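Local coordinates for protein particle-associated glycoside hydrolase (Acinetobacter phage Fri1, PDB 6C72) that probably degrades the capsular polysaccharide of Acinetobacter baumannii, serving as a trimeric tailspike depolymerase that opens the host capsule during virus entry, at residues A[116-121]-A[140-145]; A[136-141]-A[185-190]; A[38-43]-A[52-57]. One frame throughout, in Å; residues are numbered along the deposited sequence.

Contact 1: residues A[116-121]-A[140-145]; sequences CVDYMA and MAKSNV
Val117, Asp118 and Ala121 of helix 110-122 pack on Lys142 in the loop after strand 133-140 and on Val145 at the start of strand 145-148, a buried contact with an apolar floor and one salt bridge at its edge. The helix lies near the start of the parallel beta-helix, consistent with the end-capping helices of other tailspikes. Val145 supplies the floor from the strand's first residue: its CG2 lies 3.6 Å from the backbone N of Ala121 and also touches CB of Ala121 and CB of Met120, while its CG1 meets CG1 of Val117 at 4.0 Å. A type II beta turn from Lys142 to Val145, closed by the bond from Val145 N to Lys142 O, brings both residues against the helix. Val128 of strand 126-129 lies against Val145 and Met120 as well.

Lys142 runs up past this floor. Its CB sits 3.5 Å from CB of Ala121, and its CG is 3.7 Å from CG1 of Val117, whose side chain it crosses at about a right angle. Bends at chi2 (-54°) and chi4 (77°) turn CD and then NZ, so the chain curls around Asp118 OD1 instead of reaching straight out. Lys142 NZ bonds to Asp118 OD1 at 2.8 Å, approaching from above the carboxylate plane, 35° out of it. Gln114 NE2 donates to the same OD1, while Gln114 OE1 takes the N-H of Met140. NZ also bonds to Ser156 OG of the second subunit, where Phe154 packs on Lys142.

The lysine is buried, but its ammonium has a carboxylate and a hydroxyl as partners, and OD1 has two donors; both groups are therefore likely to stay charged, with the salt bridge placed beside the subunit interface.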
loop_
_atom_site.group_PDB
_atom_site.type_symbol
_atom_site.label_atom_id
_atom_site.label_comp_id
_atom_site.label_asym_id
_atom_site.label_seq_id
_atom_site.Cartn_x
_atom_site.Cartn_y
_atom_site.Cartn_z
ATOM N N CYS A 116 20.912 -10.636 -32.643
ATOM C CA CYS A 116 20.002 -11.512 -31.917
ATOM C C CYS A 116 18.794 -10.738 -31.395
ATOM O O CYS A 116 17.647 -11.168 -31.562
ATOM C CB CYS A 116 20.749 -12.205 -30.770
ATOM S SG CYS A 116 22.091 -13.311 -31.328
ATOM N N VAL A 117 19.030 -9.585 -30.770
ATOM C CA VAL A 117 17.918 -8.801 -30.238
ATOM C C VAL A 117 17.009 -8.346 -31.374
ATOM O O VAL A 117 15.778 -8.434 -31.276
ATOM C CB VAL A 117 18.443 -7.606 -29.417
ATOM C CG1 VAL A 117 17.304 -6.735 -28.942
ATOM C CG2 VAL A 117 19.294 -8.088 -28.265
ATOM N N ASP A 118 17.610 -7.865 -32.473
ATOM C CA ASP A 118 16.840 -7.396 -33.621
ATOM C C ASP A 118 16.018 -8.507 -34.253
ATOM O O ASP A 118 14.871 -8.284 -34.653
ATOM C CB ASP A 118 17.762 -6.785 -34.674
ATOM C CG ASP A 118 18.305 -5.433 -34.263
ATOM O OD1 ASP A 118 17.985 -4.967 -33.146
ATOM O OD2 ASP A 118 19.013 -4.812 -35.090
ATOM N N TYR A 119 16.588 -9.708 -34.372
ATOM C CA TYR A 119 15.859 -10.784 -35.035
ATOM C C TYR A 119 14.701 -11.287 -34.176
ATOM O O TYR A 119 13.614 -11.570 -34.700
ATOM C CB TYR A 119 16.806 -11.925 -35.398
ATOM C CG TYR A 119 16.094 -13.076 -36.061
ATOM C CD1 TYR A 119 15.550 -12.941 -37.331
ATOM C CD2 TYR A 119 15.938 -14.286 -35.406
ATOM C CE1 TYR A 119 14.886 -13.983 -37.944
ATOM C CE2 TYR A 119 15.280 -15.343 -36.014
ATOM C CZ TYR A 119 14.760 -15.184 -37.287
ATOM O OH TYR A 119 14.097 -16.224 -37.888
ATOM N N MET A 120 14.913 -11.409 -32.854
ATOM C CA MET A 120 13.818 -11.789 -31.964
ATOM C C MET A 120 12.710 -10.744 -31.988
ATOM O O MET A 120 11.523 -11.087 -32.025
ATOM C CB MET A 120 14.330 -11.978 -30.536
ATOM C CG MET A 120 15.080 -13.275 -30.308
ATOM S SD MET A 120 14.136 -14.756 -30.717
ATOM C CE MET A 120 12.959 -14.815 -29.381
ATOM N N ALA A 121 13.078 -9.463 -31.990
ATOM C CA ALA A 121 12.077 -8.414 -32.130
ATOM C C ALA A 121 11.352 -8.480 -33.476
ATOM O O ALA A 121 10.238 -7.964 -33.595
ATOM C CB ALA A 121 12.724 -7.040 -31.946
ATOM N N MET A 140 21.216 -2.434 -28.106
ATOM C CA MET A 140 20.046 -1.583 -28.091
ATOM C C MET A 140 18.846 -2.495 -27.864
ATOM O O MET A 140 18.638 -3.445 -28.628
ATOM C CB MET A 140 19.950 -0.819 -29.410
ATOM C CG MET A 140 18.909 0.252 -29.484
ATOM S SD MET A 140 19.034 1.215 -31.026
ATOM C CE MET A 140 20.787 1.593 -31.032
ATOM N N ALA A 141 18.116 -2.264 -26.770
ATOM C CA ALA A 141 16.929 -3.057 -26.487
ATOM C C ALA A 141 15.861 -2.825 -27.557
ATOM O O ALA A 141 15.758 -1.744 -28.153
ATOM C CB ALA A 141 16.370 -2.716 -25.102
ATOM N N LYS A 142 15.072 -3.864 -27.809
ATOM C CA LYS A 142 13.957 -3.799 -28.736
ATOM C C LYS A 142 12.718 -4.340 -28.035
ATOM O O LYS A 142 12.813 -5.135 -27.101
ATOM C CB LYS A 142 14.267 -4.587 -30.018
ATOM C CG LYS A 142 15.507 -4.089 -30.766
ATOM C CD LYS A 142 15.413 -2.590 -31.052
ATOM C CE LYS A 142 16.760 -1.971 -31.427
ATOM N NZ LYS A 142 17.163 -2.290 -32.833
ATOM N N SER A 143 11.546 -3.940 -28.514
ATOM C CA SER A 143 10.320 -4.177 -27.756
ATOM C C SER A 143 10.062 -5.669 -27.534
ATOM O O SER A 143 10.264 -6.500 -28.426
ATOM C CB SER A 143 9.124 -3.524 -28.449
ATOM O OG SER A 143 9.246 -2.112 -28.416
ATOM N N ASN A 144 9.650 -6.001 -26.307
ATOM C CA ASN A 144 9.231 -7.348 -25.942
ATOM C C ASN A 144 10.363 -8.366 -26.107
ATOM O O ASN A 144 10.123 -9.545 -26.374
ATOM C CB ASN A 144 7.985 -7.764 -26.732
ATOM C CG ASN A 144 6.840 -6.769 -26.574
ATOM O OD1 ASN A 144 6.297 -6.258 -27.561
ATOM N ND2 ASN A 144 6.473 -6.480 -25.333
ATOM N N VAL A 145 11.607 -7.915 -25.976
ATOM C CA VAL A 145 12.767 -8.794 -25.961
ATOM C C VAL A 145 13.474 -8.631 -24.625
ATOM O O VAL A 145 13.702 -7.501 -24.176
ATOM C CB VAL A 145 13.732 -8.499 -27.122
ATOM C CG1 VAL A 145 15.028 -9.302 -26.950
ATOM C CG2 VAL A 145 13.053 -8.800 -28.465
#

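Contact 2: residues A[136-141]-A[185-190]; sequences YAKAMA and DGSQVY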
loop_
_atom_site.group_PDB
_atom_site.type_symbol
_atom_site.label_atom_id
_atom_site.label_comp_id
_atom_site.label_asym_id
_atom_site.label_seq_id
_atom_site.Cartn_x
_atom_site.Cartn_y
_atom_site.Cartn_z
ATOM N N TYR A 136 31.843 -8.618 -24.284
ATOM C CA TYR A 136 31.957 -7.198 -24.610
ATOM C C TYR A 136 31.065 -6.956 -25.818
ATOM O O TYR A 136 31.441 -7.266 -26.951
ATOM C CB TYR A 136 33.400 -6.803 -24.893
ATOM C CG TYR A 136 34.334 -6.916 -23.702
ATOM C CD1 TYR A 136 34.543 -5.834 -22.850
ATOM C CD2 TYR A 136 35.027 -8.096 -23.445
ATOM C CE1 TYR A 136 35.406 -5.922 -21.774
ATOM C CE2 TYR A 136 35.887 -8.196 -22.363
ATOM C CZ TYR A 136 36.074 -7.106 -21.532
ATOM O OH TYR A 136 36.942 -7.197 -20.465
ATOM N N ALA A 137 29.884 -6.396 -25.573
ATOM C CA ALA A 137 28.901 -6.209 -26.632
ATOM C C ALA A 137 27.772 -5.320 -26.146
ATOM O O ALA A 137 26.965 -5.747 -25.314
ATOM C CB ALA A 137 28.333 -7.553 -27.087
ATOM N N LYS A 138 27.676 -4.103 -26.670
ATOM C CA LYS A 138 26.601 -3.217 -26.259
ATOM C C LYS A 138 25.385 -3.494 -27.123
ATOM O O LYS A 138 25.509 -3.875 -28.283
ATOM C CB LYS A 138 27.012 -1.744 -26.333
ATOM C CG LYS A 138 27.291 -1.199 -27.680
ATOM C CD LYS A 138 27.686 0.269 -27.564
ATOM C CE LYS A 138 27.787 0.923 -28.936
ATOM N NZ LYS A 138 27.897 2.412 -28.827
ATOM N N ALA A 139 24.213 -3.373 -26.527
ATOM C CA ALA A 139 22.976 -3.757 -27.184
ATOM C C ALA A 139 21.948 -2.654 -27.033
ATOM O O ALA A 139 21.843 -2.009 -25.982
ATOM C CB ALA A 139 22.415 -5.066 -26.623
ATOM N N MET A 140 21.216 -2.434 -28.106
ATOM C CA MET A 140 20.046 -1.583 -28.091
ATOM C C MET A 140 18.846 -2.495 -27.864
ATOM O O MET A 140 18.638 -3.445 -28.628
ATOM C CB MET A 140 19.950 -0.819 -29.410
ATOM C CG MET A 140 18.909 0.252 -29.484
ATOM S SD MET A 140 19.034 1.215 -31.026
ATOM C CE MET A 140 20.787 1.593 -31.032
ATOM N N ALA A 141 18.116 -2.264 -26.770
ATOM C CA ALA A 141 16.929 -3.057 -26.487
ATOM C C ALA A 141 15.861 -2.825 -27.557
ATOM O O ALA A 141 15.758 -1.744 -28.153
ATOM C CB ALA A 141 16.370 -2.716 -25.102
ATOM N N ASP A 185 32.318 0.169 -25.692
ATOM C CA ASP A 185 32.868 1.528 -25.621
ATOM C C ASP A 185 32.506 2.133 -24.260
ATOM O O ASP A 185 32.172 1.411 -23.312
ATOM C CB ASP A 185 32.366 2.378 -26.807
ATOM C CG ASP A 185 30.841 2.573 -26.815
ATOM O OD1 ASP A 185 30.176 2.439 -25.760
ATOM O OD2 ASP A 185 30.291 2.856 -27.902
ATOM N N GLY A 186 32.563 3.466 -24.165
ATOM C CA GLY A 186 32.320 4.195 -22.940
ATOM C C GLY A 186 30.906 4.685 -22.720
ATOM O O GLY A 186 30.666 5.417 -21.754
ATOM N N SER A 187 29.954 4.298 -23.568
ATOM C CA SER A 187 28.603 4.834 -23.490
ATOM C C SER A 187 27.758 4.046 -22.495
ATOM O O SER A 187 27.703 4.403 -21.313
ATOM C CB SER A 187 27.961 4.861 -24.884
ATOM O OG SER A 187 28.083 3.608 -25.537
ATOM N N GLN A 188 27.086 2.990 -22.950
ATOM C CA GLN A 188 26.273 2.168 -22.062
ATOM C C GLN A 188 26.335 0.720 -22.519
ATOM O O GLN A 188 26.740 0.426 -23.647
ATOM C CB GLN A 188 24.815 2.650 -22.001
ATOM C CG GLN A 188 23.987 2.389 -23.246
ATOM C CD GLN A 188 24.353 3.328 -24.385
ATOM O OE1 GLN A 188 24.490 4.537 -24.184
ATOM N NE2 GLN A 188 24.481 2.782 -25.596
ATOM N N VAL A 189 25.942 -0.192 -21.625
ATOM C CA VAL A 189 25.869 -1.596 -22.012
ATOM C C VAL A 189 24.548 -1.885 -22.711
ATOM O O VAL A 189 24.521 -2.428 -23.825
ATOM C CB VAL A 189 26.049 -2.521 -20.792
ATOM C CG1 VAL A 189 26.010 -3.985 -21.230
ATOM C CG2 VAL A 189 27.339 -2.222 -20.043
ATOM N N TYR A 190 23.441 -1.485 -22.081
ATOM C CA TYR A 190 22.088 -1.842 -22.502
ATOM C C TYR A 190 21.245 -0.568 -22.586
ATOM O O TYR A 190 20.814 -0.028 -21.563
ATOM C CB TYR A 190 21.480 -2.838 -21.519
ATOM C CG TYR A 190 20.299 -3.625 -22.042
ATOM C CD1 TYR A 190 20.119 -3.836 -23.411
ATOM C CD2 TYR A 190 19.346 -4.152 -21.155
ATOM C CE1 TYR A 190 19.042 -4.575 -23.883
ATOM C CE2 TYR A 190 18.252 -4.884 -21.614
ATOM C CZ TYR A 190 18.109 -5.095 -22.975
ATOM O OH TYR A 190 17.033 -5.825 -23.430
HETATM O O HOH W 1 23.967 0.077 -25.695
#
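Lys138 and Ala139 lie beside Val189 and Tyr190 on neighbouring turns of the parallel beta-helix, where Ala139 and Tyr190 form a parallel bridge. The backbone of Ala139 donates its N-H to Val189 O at 2.9 Å, nearly straight at 167°. On the flank, Lys138 reaches across. Its CB rests 3.5 Å from Gln188 O, with Val189 O close by. Chi1 of 66° sets CG between the backbone N and the carbonyl carbon, and from there the chain is extended. CD passes the carboxylate of Asp185, CE comes within 3.3 Å of Asp185 OD2, and NZ closes a salt bridge to that same oxygen at 2.6 Å, on its syn side and 20° out of the plane. The two side chains cross at about a right angle. A second carboxylate, Glu160 of the second subunit, also pairs with NZ. Asp185 is held by its other oxygen: OD1 accepts the N-H of Ser187 at 2.9 Å in an Asx turn.

Water 1 takes a bond from Gln188 NE2, which also donates to Glu160 of the second subunit, and probably gives one to Ala139 O. Beyond the bridge, the Tyr190 ring reaches Ala141 and its OH bonds to Gly200 O. CB of Ala139 touches Tyr190 CD1 at 4.1 Å, and CB of Ala141 meets Tyr190 CE1 obliquely at 3.5 Å.

Contact 3: residues A[38-43]-A[52-57]; sequences KATTTS and GATYLW
Ala39 and Tyr55 face each other as a hydrogen-bonded antiparallel pair and satisfy each other's backbone on this side. The N-H of Ala39 goes to Tyr55 O at 3.1 Å, and Tyr55 N returns a shorter bond of 2.8 Å to Ala39 O. One step on, Thr41 N gives a bond to Ala53 O at 3.0 Å, but the return bond comes to a side chain: Ala53 N donates to Thr41 OG1 at 2.8 Å, bent to 139°. Chi1 of 55° puts that hydroxyl between the backbone N and the carbonyl carbon of Thr41, facing Ala53.

The segments are the two arms of a beta-hairpin, joined by the eight-residue 44-51 connection, in a small mixed sheet near the N terminus. Val19 and Val21 of strand 19-21 take up the backbone of Thr40 along the other edge of strand 38-41, while Gln84 pairs with the backbone of Thr54 beyond strand 54-58.

The side of the sheet carrying Ala39 and Tyr55 is largely apolar. Leu27 of helix 24-27 packs on both residues, Trp81 of the adjacent strand 80-83 touches them from within the sheet, and CG2 of Thr41 reaches CE1 of Tyr55 at 3.7 Å. The phenol is served by water 2, which donates to Tyr55 OH at 2.8 Å and lies in the ring plane at its edge.

Where the arms leave the sheet, water replaces direct pairing: water 3 donates to Thr42 O at 3.1 Å and accepts from Gly52 N at 3.2 Å. The hydroxyl of Thr42 bonds to Val21 O, Ser43 OG to Gly49 N, and Gly52 O accepts from Gln94 NE2.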
loop_
_atom_site.group_PDB
_atom_site.type_symbol
_atom_site.label_atom_id
_atom_site.label_comp_id
_atom_site.label_asym_id
_atom_site.label_seq_id
_atom_site.Cartn_x
_atom_site.Cartn_y
_atom_site.Cartn_z
ATOM N N LYS A 38 15.140 -30.769 -42.800
ATOM C CA LYS A 38 15.663 -30.531 -41.462
ATOM C C LYS A 38 17.181 -30.683 -41.438
ATOM O O LYS A 38 17.725 -31.656 -41.967
ATOM C CB LYS A 38 15.039 -31.529 -40.488
ATOM C CG LYS A 38 15.365 -31.338 -39.012
ATOM C CD LYS A 38 14.471 -32.251 -38.175
ATOM C CE LYS A 38 14.961 -32.385 -36.740
ATOM N NZ LYS A 38 14.117 -33.342 -35.956
ATOM N N ALA A 39 17.862 -29.713 -40.832
ATOM C CA ALA A 39 19.291 -29.800 -40.557
ATOM C C ALA A 39 19.551 -29.371 -39.122
ATOM O O ALA A 39 18.903 -28.451 -38.612
ATOM C CB ALA A 39 20.123 -28.939 -41.497
ATOM N N THR A 40 20.495 -30.047 -38.472
ATOM C CA THR A 40 20.838 -29.781 -37.082
ATOM C C THR A 40 22.349 -29.682 -36.952
ATOM O O THR A 40 23.068 -30.616 -37.317
ATOM C CB THR A 40 20.263 -30.863 -36.163
ATOM O OG1 THR A 40 18.839 -30.711 -36.096
ATOM C CG2 THR A 40 20.851 -30.757 -34.757
ATOM N N THR A 41 22.828 -28.540 -36.470
ATOM C CA THR A 41 24.246 -28.333 -36.208
ATOM C C THR A 41 24.600 -28.796 -34.803
ATOM O O THR A 41 23.824 -28.616 -33.861
ATOM C CB THR A 41 24.631 -26.861 -36.358
ATOM O OG1 THR A 41 23.793 -26.060 -35.516
ATOM C CG2 THR A 41 24.503 -26.409 -37.804
ATOM N N THR A 42 25.767 -29.429 -34.681
ATOM C CA THR A 42 26.285 -29.816 -33.375
ATOM C C THR A 42 26.684 -28.595 -32.556
ATOM O O THR A 42 26.363 -28.498 -31.366
ATOM C CB THR A 42 27.496 -30.735 -33.560
ATOM O OG1 THR A 42 27.089 -31.975 -34.156
ATOM C CG2 THR A 42 28.182 -30.986 -32.229
ATOM N N SER A 43 27.432 -27.681 -33.168
ATOM C CA SER A 43 27.809 -26.409 -32.570
ATOM C C SER A 43 27.738 -25.331 -33.634
ATOM O O SER A 43 27.530 -25.615 -34.816
ATOM C CB SER A 43 29.219 -26.451 -31.983
ATOM O OG SER A 43 29.416 -27.630 -31.237
ATOM N N GLY A 52 24.647 -24.844 -31.307
ATOM C CA GLY A 52 23.882 -25.727 -32.166
ATOM C C GLY A 52 22.452 -25.248 -32.333
ATOM O O GLY A 52 21.887 -24.588 -31.459
ATOM N N ALA A 53 21.864 -25.575 -33.484
ATOM C CA ALA A 53 20.536 -25.080 -33.814
ATOM C C ALA A 53 19.903 -25.971 -34.880
ATOM O O ALA A 53 20.506 -26.938 -35.362
ATOM C CB ALA A 53 20.600 -23.620 -34.264
ATOM N N THR A 54 18.658 -25.643 -35.220
ATOM C CA THR A 54 17.870 -26.352 -36.216
ATOM C C THR A 54 17.535 -25.404 -37.357
ATOM O O THR A 54 17.152 -24.253 -37.129
ATOM C CB THR A 54 16.593 -26.921 -35.600
ATOM O OG1 THR A 54 16.950 -27.882 -34.603
ATOM C CG2 THR A 54 15.735 -27.599 -36.648
ATOM N N TYR A 55 17.654 -25.904 -38.583
ATOM C CA TYR A 55 17.487 -25.094 -39.777
ATOM C C TYR A 55 16.529 -25.768 -40.748
ATOM O O TYR A 55 16.346 -26.988 -40.727
ATOM C CB TYR A 55 18.835 -24.848 -40.462
ATOM C CG TYR A 55 19.852 -24.163 -39.575
ATOM C CD1 TYR A 55 20.607 -24.887 -38.655
ATOM C CD2 TYR A 55 20.069 -22.790 -39.668
ATOM C CE1 TYR A 55 21.537 -24.262 -37.840
ATOM C CE2 TYR A 55 21.006 -22.157 -38.867
ATOM C CZ TYR A 55 21.732 -22.902 -37.955
ATOM O OH TYR A 55 22.657 -22.280 -37.161
ATOM N N LEU A 56 15.911 -24.949 -41.597
ATOM C CA LEU A 56 15.048 -25.418 -42.673
ATOM C C LEU A 56 15.609 -24.946 -44.011
ATOM O O LEU A 56 15.983 -23.779 -44.168
ATOM C CB LEU A 56 13.609 -24.914 -42.501
ATOM C CG LEU A 56 12.802 -25.451 -41.317
ATOM C CD1 LEU A 56 11.356 -24.959 -41.379
ATOM C CD2 LEU A 56 12.856 -26.966 -41.274
ATOM N N TRP A 57 15.651 -25.853 -44.977
ATOM C CA TRP A 57 16.274 -25.564 -46.262
ATOM C C TRP A 57 15.334 -24.752 -47.145
ATOM O O TRP A 57 14.168 -25.111 -47.319
ATOM C CB TRP A 57 16.664 -26.873 -46.950
ATOM C CG TRP A 57 17.203 -26.717 -48.333
ATOM C CD1 TRP A 57 16.613 -27.137 -49.490
ATOM C CD2 TRP A 57 18.441 -26.102 -48.712
ATOM N NE1 TRP A 57 17.408 -26.821 -50.564
ATOM C CE2 TRP A 57 18.535 -26.181 -50.115
ATOM C CE3 TRP A 57 19.476 -25.491 -48.000
ATOM C CZ2 TRP A 57 19.629 -25.673 -50.825
ATOM C CZ3 TRP A 57 20.558 -24.988 -48.700
ATOM C CH2 TRP A 57 20.628 -25.080 -50.102
HETATM O O HOH W 2 24.417 -23.703 -35.459
HETATM O O HOH W 3 25.682 -26.660 -28.949
#

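In the fold
From the N terminus, contact 3 comes first and closes the eight-residue 44-51 connection within the small mixed sheet; it is complete before either other loop opens. Contact 1 then brings helix 110-122 to the loop that follows strand 133-140, closing a loop that contains strand 126-129. Contact 2 starts on strand 133-140, sharing Met140 and Ala141 with contact 1, and reaches on to strand 188-192, so the second loop opens on the stretch where the first closes, and neither lies within the other. Their centres lie about 14 Å apart and both meet the second subunit. Together they join the helix to successive turns of the beta-helix, whereas contact 3, centred about 22 Å from contact 1, stays within the N-terminal sheet.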